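Local coordinates for protein formyltransferase PseJ (Anoxybacillus kamchatkensis G10, PDB 6EDK) that belongs to the formyltransferase family by name and sequence and holds N-{4-[{[(6S)-2-amino-4-oxo-3,4,5,6,7,8-hexahydropteridin-6-yl]methyl}(formyl)amino]benzoyl}-L-glutamic acid in a pocket, at residues A[37-47]-A[159-170]. Sequence-based numbering, arbitrary orientation.
Sequences WLRDFLESFED and EKLFMEYWPLIR. With SO4 (sulfate ion), chain C.
F41, F45 and W166 form an aromatic cluster where helix 37-43 and the turn after it meet helix 159-169. The helices run nearly parallel, 22° apart, with axes 11.8 Å apart at closest approach. Both pack on one mixed sheet of the formyltransferase fold: L42, F162 and W166 all touch I70 of strand 68-71.

The aromatic contacts come first. The edge of W166 points at the face of F45, with the planes at 89° and CD1 of W166 3.8 Å from CE1 of F45. The F41 ring is covered on both faces. M163 CG, set beside its own backbone N, lies over the centre, 3.7 Å from the centroid, and F45 CE1 covers the opposite face near the rim. M163 SD also sits over F41 and meets CZ3 of W37 at 3.7 Å; both are Met-aromatic contacts.

Toward the sheet, L42 CD2 makes a CH-pi contact over the pyrrole ring of W166, and L38, which also rests on L30, touches F162 CE2 through CD1. The six-membered ring of W37 crosses E159 at about a right angle, CZ2 and CH2 against CB, CG and CD. E159 OE2 is hydrogen-bonded to Y72.

At the C-terminal ends R170 is packed and paired. F45 CB packs over one face of its guanidinium. D47 OD1 accepts from the backbone N of G26, and OD2 turns to R170 and a water. That water accepts from W166 NE1 and donates to L42 O and D47 OD2. The same OD2 receives R170 NE on its syn side at 3.0 Å, in a nearly straight salt-bridge hydrogen bond of 166°.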
loop_
_atom_site.group_PDB
_atom_site.type_symbol
_atom_site.label_atom_id
_atom_site.label_comp_id
_atom_site.label_asym_id
_atom_site.label_seq_id
_atom_site.Cartn_x
_atom_site.Cartn_y
_atom_site.Cartn_z
ATOM N N TRP A 37 2.834 -14.010 -9.052
ATOM C CA TRP A 37 2.354 -13.277 -10.213
ATOM C C TRP A 37 3.071 -11.947 -10.358
ATOM O O TRP A 37 3.284 -11.463 -11.474
ATOM C CB TRP A 37 0.804 -13.060 -10.120
ATOM C CG TRP A 37 0.389 -12.096 -9.001
ATOM C CD1 TRP A 37 -0.003 -12.438 -7.750
ATOM C CD2 TRP A 37 0.324 -10.703 -9.077
ATOM N NE1 TRP A 37 -0.247 -11.316 -7.011
ATOM C CE2 TRP A 37 -0.057 -10.234 -7.817
ATOM C CE3 TRP A 37 0.631 -9.784 -10.060
ATOM C CZ2 TRP A 37 -0.134 -8.864 -7.527
ATOM C CZ3 TRP A 37 0.529 -8.446 -9.795
ATOM C CH2 TRP A 37 0.160 -7.996 -8.535
ATOM N N LEU A 38 3.387 -11.293 -9.237
ATOM C CA LEU A 38 4.058 -10.007 -9.304
ATOM C C LEU A 38 5.556 -10.147 -9.636
ATOM O O LEU A 38 6.099 -9.380 -10.447
ATOM C CB LEU A 38 3.875 -9.294 -7.970
ATOM C CG LEU A 38 4.482 -7.892 -7.828
ATOM C CD1 LEU A 38 4.123 -7.000 -8.939
ATOM C CD2 LEU A 38 4.046 -7.322 -6.493
ATOM N N ARG A 39 6.202 -11.129 -9.030
ATOM C CA ARG A 39 7.552 -11.478 -9.464
ATOM C C ARG A 39 7.599 -11.692 -10.959
ATOM O O ARG A 39 8.393 -11.051 -11.662
ATOM C CB ARG A 39 8.031 -12.707 -8.704
ATOM C CG ARG A 39 9.298 -13.331 -9.270
ATOM C CD ARG A 39 9.628 -14.631 -8.518
ATOM N NE ARG A 39 10.232 -14.359 -7.212
ATOM C CZ ARG A 39 11.520 -14.028 -7.041
ATOM N NH1 ARG A 39 12.337 -13.903 -8.095
ATOM N NH2 ARG A 39 11.974 -13.795 -5.806
ATOM N N ASP A 40 6.704 -12.547 -11.482
ATOM C CA ASP A 40 6.719 -12.832 -12.917
ATOM C C ASP A 40 6.471 -11.589 -13.741
ATOM O O ASP A 40 7.074 -11.412 -14.798
ATOM C CB ASP A 40 5.653 -13.883 -13.277
ATOM C CG ASP A 40 6.012 -15.248 -12.825
ATOM O OD1 ASP A 40 7.202 -15.509 -12.552
ATOM O OD2 ASP A 40 5.094 -16.078 -12.734
ATOM N N PHE A 41 5.499 -10.747 -13.327
ATOM C CA PHE A 41 5.216 -9.529 -14.081
ATOM C C PHE A 41 6.457 -8.653 -14.162
ATOM O O PHE A 41 6.835 -8.155 -15.233
ATOM C CB PHE A 41 4.036 -8.730 -13.391
ATOM C CG PHE A 41 3.817 -7.359 -13.980
ATOM C CD1 PHE A 41 3.063 -7.195 -15.135
ATOM C CD2 PHE A 41 4.300 -6.232 -13.360
ATOM C CE1 PHE A 41 2.849 -5.936 -15.704
ATOM C CE2 PHE A 41 4.102 -4.974 -13.915
ATOM C CZ PHE A 41 3.372 -4.813 -15.067
ATOM N N LEU A 42 7.118 -8.484 -13.039
ATOM C CA LEU A 42 8.272 -7.605 -13.003
ATOM C C LEU A 42 9.426 -8.201 -13.848
ATOM O O LEU A 42 10.120 -7.474 -14.555
ATOM C CB LEU A 42 8.743 -7.434 -11.561
ATOM C CG LEU A 42 7.802 -6.597 -10.662
ATOM C CD1 LEU A 42 8.300 -6.635 -9.228
ATOM C CD2 LEU A 42 7.758 -5.203 -11.180
ATOM N N GLU A 43 9.572 -9.509 -13.792
ATOM C CA GLU A 43 10.639 -10.159 -14.561
ATOM C C GLU A 43 10.356 -10.139 -16.046
ATOM O O GLU A 43 11.301 -10.181 -16.824
ATOM C CB GLU A 43 10.817 -11.586 -14.081
ATOM C CG GLU A 43 11.520 -11.673 -12.736
ATOM C CD GLU A 43 11.641 -13.102 -12.205
ATOM O OE1 GLU A 43 10.980 -14.033 -12.734
ATOM O OE2 GLU A 43 12.382 -13.287 -11.221
ATOM N N SER A 44 9.088 -10.011 -16.468
ATOM C CA SER A 44 8.818 -9.847 -17.890
ATOM C C SER A 44 9.311 -8.524 -18.433
ATOM O O SER A 44 9.206 -8.315 -19.638
ATOM C CB SER A 44 7.283 -10.044 -18.182
ATOM O OG SER A 44 6.499 -8.958 -17.737
ATOM N N PHE A 45 9.817 -7.607 -17.596
ATOM C CA PHE A 45 10.495 -6.401 -18.085
ATOM C C PHE A 45 12.025 -6.580 -18.110
ATOM O O PHE A 45 12.756 -5.590 -18.302
ATOM C CB PHE A 45 10.146 -5.173 -17.243
ATOM C CG PHE A 45 8.683 -4.727 -17.394
ATOM C CD1 PHE A 45 7.671 -5.391 -16.704
ATOM C CD2 PHE A 45 8.340 -3.685 -18.229
ATOM C CE1 PHE A 45 6.321 -5.011 -16.870
ATOM C CE2 PHE A 45 6.981 -3.277 -18.393
ATOM C CZ PHE A 45 5.992 -3.927 -17.719
ATOM N N GLU A 46 12.499 -7.794 -17.849
ATOM C CA GLU A 46 13.928 -8.164 -17.829
ATOM C C GLU A 46 14.671 -7.684 -16.593
ATOM O O GLU A 46 15.898 -7.672 -16.569
ATOM C CB GLU A 46 14.646 -7.662 -19.083
ATOM C CG GLU A 46 14.087 -8.254 -20.369
ATOM C CD GLU A 46 13.760 -9.737 -20.253
ATOM O OE1 GLU A 46 14.688 -10.551 -20.014
ATOM O OE2 GLU A 46 12.559 -10.092 -20.391
ATOM N N ASP A 47 13.966 -7.318 -15.538
ATOM C CA ASP A 47 14.610 -7.025 -14.273
ATOM C C ASP A 47 14.714 -8.298 -13.453
ATOM O O ASP A 47 13.999 -9.277 -13.683
ATOM C CB ASP A 47 13.840 -5.948 -13.510
ATOM C CG ASP A 47 13.789 -4.639 -14.271
ATOM O OD1 ASP A 47 14.792 -4.325 -14.918
ATOM O OD2 ASP A 47 12.746 -3.938 -14.244
ATOM N N GLU A 159 -3.491 -3.635 -7.498
ATOM C CA GLU A 159 -2.643 -4.490 -8.358
ATOM C C GLU A 159 -2.817 -4.083 -9.786
ATOM O O GLU A 159 -1.848 -3.928 -10.510
ATOM C CB GLU A 159 -2.971 -5.934 -8.116
ATOM C CG GLU A 159 -2.714 -6.362 -6.635
ATOM C CD GLU A 159 -3.163 -7.743 -6.254
ATOM O OE1 GLU A 159 -3.720 -8.486 -7.100
ATOM O OE2 GLU A 159 -2.972 -8.148 -5.059
ATOM N N LYS A 160 -4.061 -3.807 -10.208
ATOM C CA LYS A 160 -4.257 -3.247 -11.542
ATOM C C LYS A 160 -3.558 -1.920 -11.726
ATOM O O LYS A 160 -2.959 -1.666 -12.767
ATOM C CB LYS A 160 -5.769 -3.112 -11.770
ATOM C CG LYS A 160 -6.160 -2.695 -13.155
ATOM C CD LYS A 160 -7.694 -2.574 -13.356
ATOM C CE LYS A 160 -7.951 -2.108 -14.791
ATOM N NZ LYS A 160 -9.285 -1.467 -14.949
ATOM N N LEU A 161 -3.723 -0.993 -10.781
ATOM C CA LEU A 161 -3.155 0.340 -10.914
ATOM C C LEU A 161 -1.629 0.269 -10.991
ATOM O O LEU A 161 -0.987 0.992 -11.767
ATOM C CB LEU A 161 -3.569 1.171 -9.670
ATOM C CG LEU A 161 -3.158 2.632 -9.602
ATOM C CD1 LEU A 161 -3.835 3.471 -10.681
ATOM C CD2 LEU A 161 -3.474 3.242 -8.227
ATOM N N PHE A 162 -1.063 -0.652 -10.226
ATOM C CA PHE A 162 0.407 -0.814 -10.240
ATOM C C PHE A 162 0.867 -1.260 -11.628
ATOM O O PHE A 162 1.795 -0.684 -12.233
ATOM C CB PHE A 162 0.809 -1.843 -9.217
ATOM C CG PHE A 162 2.291 -2.157 -9.324
ATOM C CD1 PHE A 162 3.193 -1.255 -8.907
ATOM C CD2 PHE A 162 2.677 -3.293 -9.988
ATOM C CE1 PHE A 162 4.570 -1.518 -9.091
ATOM C CE2 PHE A 162 4.059 -3.541 -10.197
ATOM C CZ PHE A 162 4.928 -2.628 -9.742
ATOM N N MET A 163 0.230 -2.313 -12.134
ATOM C CA MET A 163 0.663 -2.847 -13.454
ATOM C C MET A 163 0.382 -1.853 -14.544
ATOM O O MET A 163 1.138 -1.784 -15.531
ATOM C CB MET A 163 -0.035 -4.170 -13.759
ATOM C CG MET A 163 0.397 -5.329 -12.860
ATOM S SD MET A 163 -0.130 -7.039 -13.205
ATOM C CE MET A 163 -1.871 -6.928 -12.747
ATOM N N GLU A 164 -0.723 -1.085 -14.417
ATOM C CA GLU A 164 -0.996 -0.064 -15.420
ATOM C C GLU A 164 0.087 0.985 -15.467
ATOM O O GLU A 164 0.449 1.447 -16.565
ATOM C CB GLU A 164 -2.343 0.603 -15.168
ATOM C CG GLU A 164 -2.687 1.747 -16.090
ATOM C CD GLU A 164 -4.086 2.279 -15.807
ATOM O OE1 GLU A 164 -4.815 1.649 -14.979
ATOM O OE2 GLU A 164 -4.457 3.277 -16.443
ATOM N N TYR A 165 0.645 1.358 -14.320
ATOM C CA TYR A 165 1.577 2.499 -14.299
ATOM C C TYR A 165 3.043 2.094 -14.151
ATOM O O TYR A 165 3.923 2.929 -14.344
ATOM C CB TYR A 165 1.210 3.489 -13.183
ATOM C CG TYR A 165 0.048 4.374 -13.544
ATOM C CD1 TYR A 165 0.223 5.541 -14.249
ATOM C CD2 TYR A 165 -1.248 4.009 -13.226
ATOM C CE1 TYR A 165 -0.831 6.340 -14.603
ATOM C CE2 TYR A 165 -2.364 4.866 -13.575
ATOM C CZ TYR A 165 -2.107 6.024 -14.270
ATOM O OH TYR A 165 -3.130 6.880 -14.653
ATOM N N TRP A 166 3.321 0.832 -13.852
ATOM C CA TRP A 166 4.717 0.443 -13.688
ATOM C C TRP A 166 5.581 0.748 -14.905
ATOM O O TRP A 166 6.718 1.191 -14.694
ATOM C CB TRP A 166 4.786 -1.029 -13.382
ATOM C CG TRP A 166 6.227 -1.569 -13.204
ATOM C CD1 TRP A 166 6.811 -2.569 -13.974
ATOM C CD2 TRP A 166 7.196 -1.157 -12.256
ATOM N NE1 TRP A 166 8.107 -2.791 -13.526
ATOM C CE2 TRP A 166 8.364 -1.949 -12.473
ATOM C CE3 TRP A 166 7.215 -0.215 -11.238
ATOM C CZ2 TRP A 166 9.485 -1.808 -11.706
ATOM C CZ3 TRP A 166 8.343 -0.079 -10.481
ATOM C CH2 TRP A 166 9.465 -0.896 -10.707
ATOM N N PRO A 167 5.141 0.549 -16.148
ATOM C CA PRO A 167 6.015 0.944 -17.292
ATOM C C PRO A 167 6.525 2.371 -17.214
ATOM O O PRO A 167 7.632 2.640 -17.681
ATOM C CB PRO A 167 5.129 0.741 -18.523
ATOM C CG PRO A 167 4.150 -0.358 -18.115
ATOM C CD PRO A 167 3.869 -0.056 -16.632
ATOM N N LEU A 168 5.749 3.295 -16.665
ATOM C CA LEU A 168 6.206 4.652 -16.432
ATOM C C LEU A 168 7.035 4.758 -15.164
ATOM O O LEU A 168 8.090 5.385 -15.177
ATOM C CB LEU A 168 5.004 5.611 -16.369
ATOM C CG LEU A 168 4.196 5.729 -17.678
ATOM C CD1 LEU A 168 2.902 6.476 -17.459
ATOM C CD2 LEU A 168 5.003 6.433 -18.779
ATOM N N ILE A 169 6.543 4.205 -14.033
ATOM C CA ILE A 169 7.273 4.322 -12.782
ATOM C C ILE A 169 8.674 3.736 -12.930
ATOM O O ILE A 169 9.649 4.240 -12.365
ATOM C CB ILE A 169 6.520 3.608 -11.646
ATOM C CG1 ILE A 169 5.171 4.253 -11.466
ATOM C CG2 ILE A 169 7.359 3.660 -10.350
ATOM C CD1 ILE A 169 4.248 3.453 -10.497
ATOM N N ARG A 170 8.771 2.637 -13.673
ATOM C CA ARG A 170 10.037 1.934 -13.855
ATOM C C ARG A 170 11.128 2.850 -14.398
ATOM O O ARG A 170 12.316 2.608 -14.166
ATOM C CB ARG A 170 9.793 0.792 -14.834
ATOM C CG ARG A 170 10.880 -0.172 -14.910
ATOM C CD ARG A 170 10.392 -1.307 -15.749
ATOM N NE ARG A 170 11.540 -2.058 -16.232
ATOM C CZ ARG A 170 12.153 -1.805 -17.379
ATOM N NH1 ARG A 170 11.696 -0.830 -18.185
ATOM N NH2 ARG A 170 13.203 -2.537 -17.730
HETATM S S SO4 C . 0.706 -16.133 -5.842
HETATM O O1 SO4 C . 2.050 -16.305 -5.236
HETATM O O2 SO4 C . -0.063 -17.364 -5.633
HETATM O O3 SO4 C . -0.009 -15.015 -5.200
HETATM O O4 SO4 C . 0.802 -15.880 -7.302
HETATM O O HOH W 1 10.265 -4.698 -13.905
#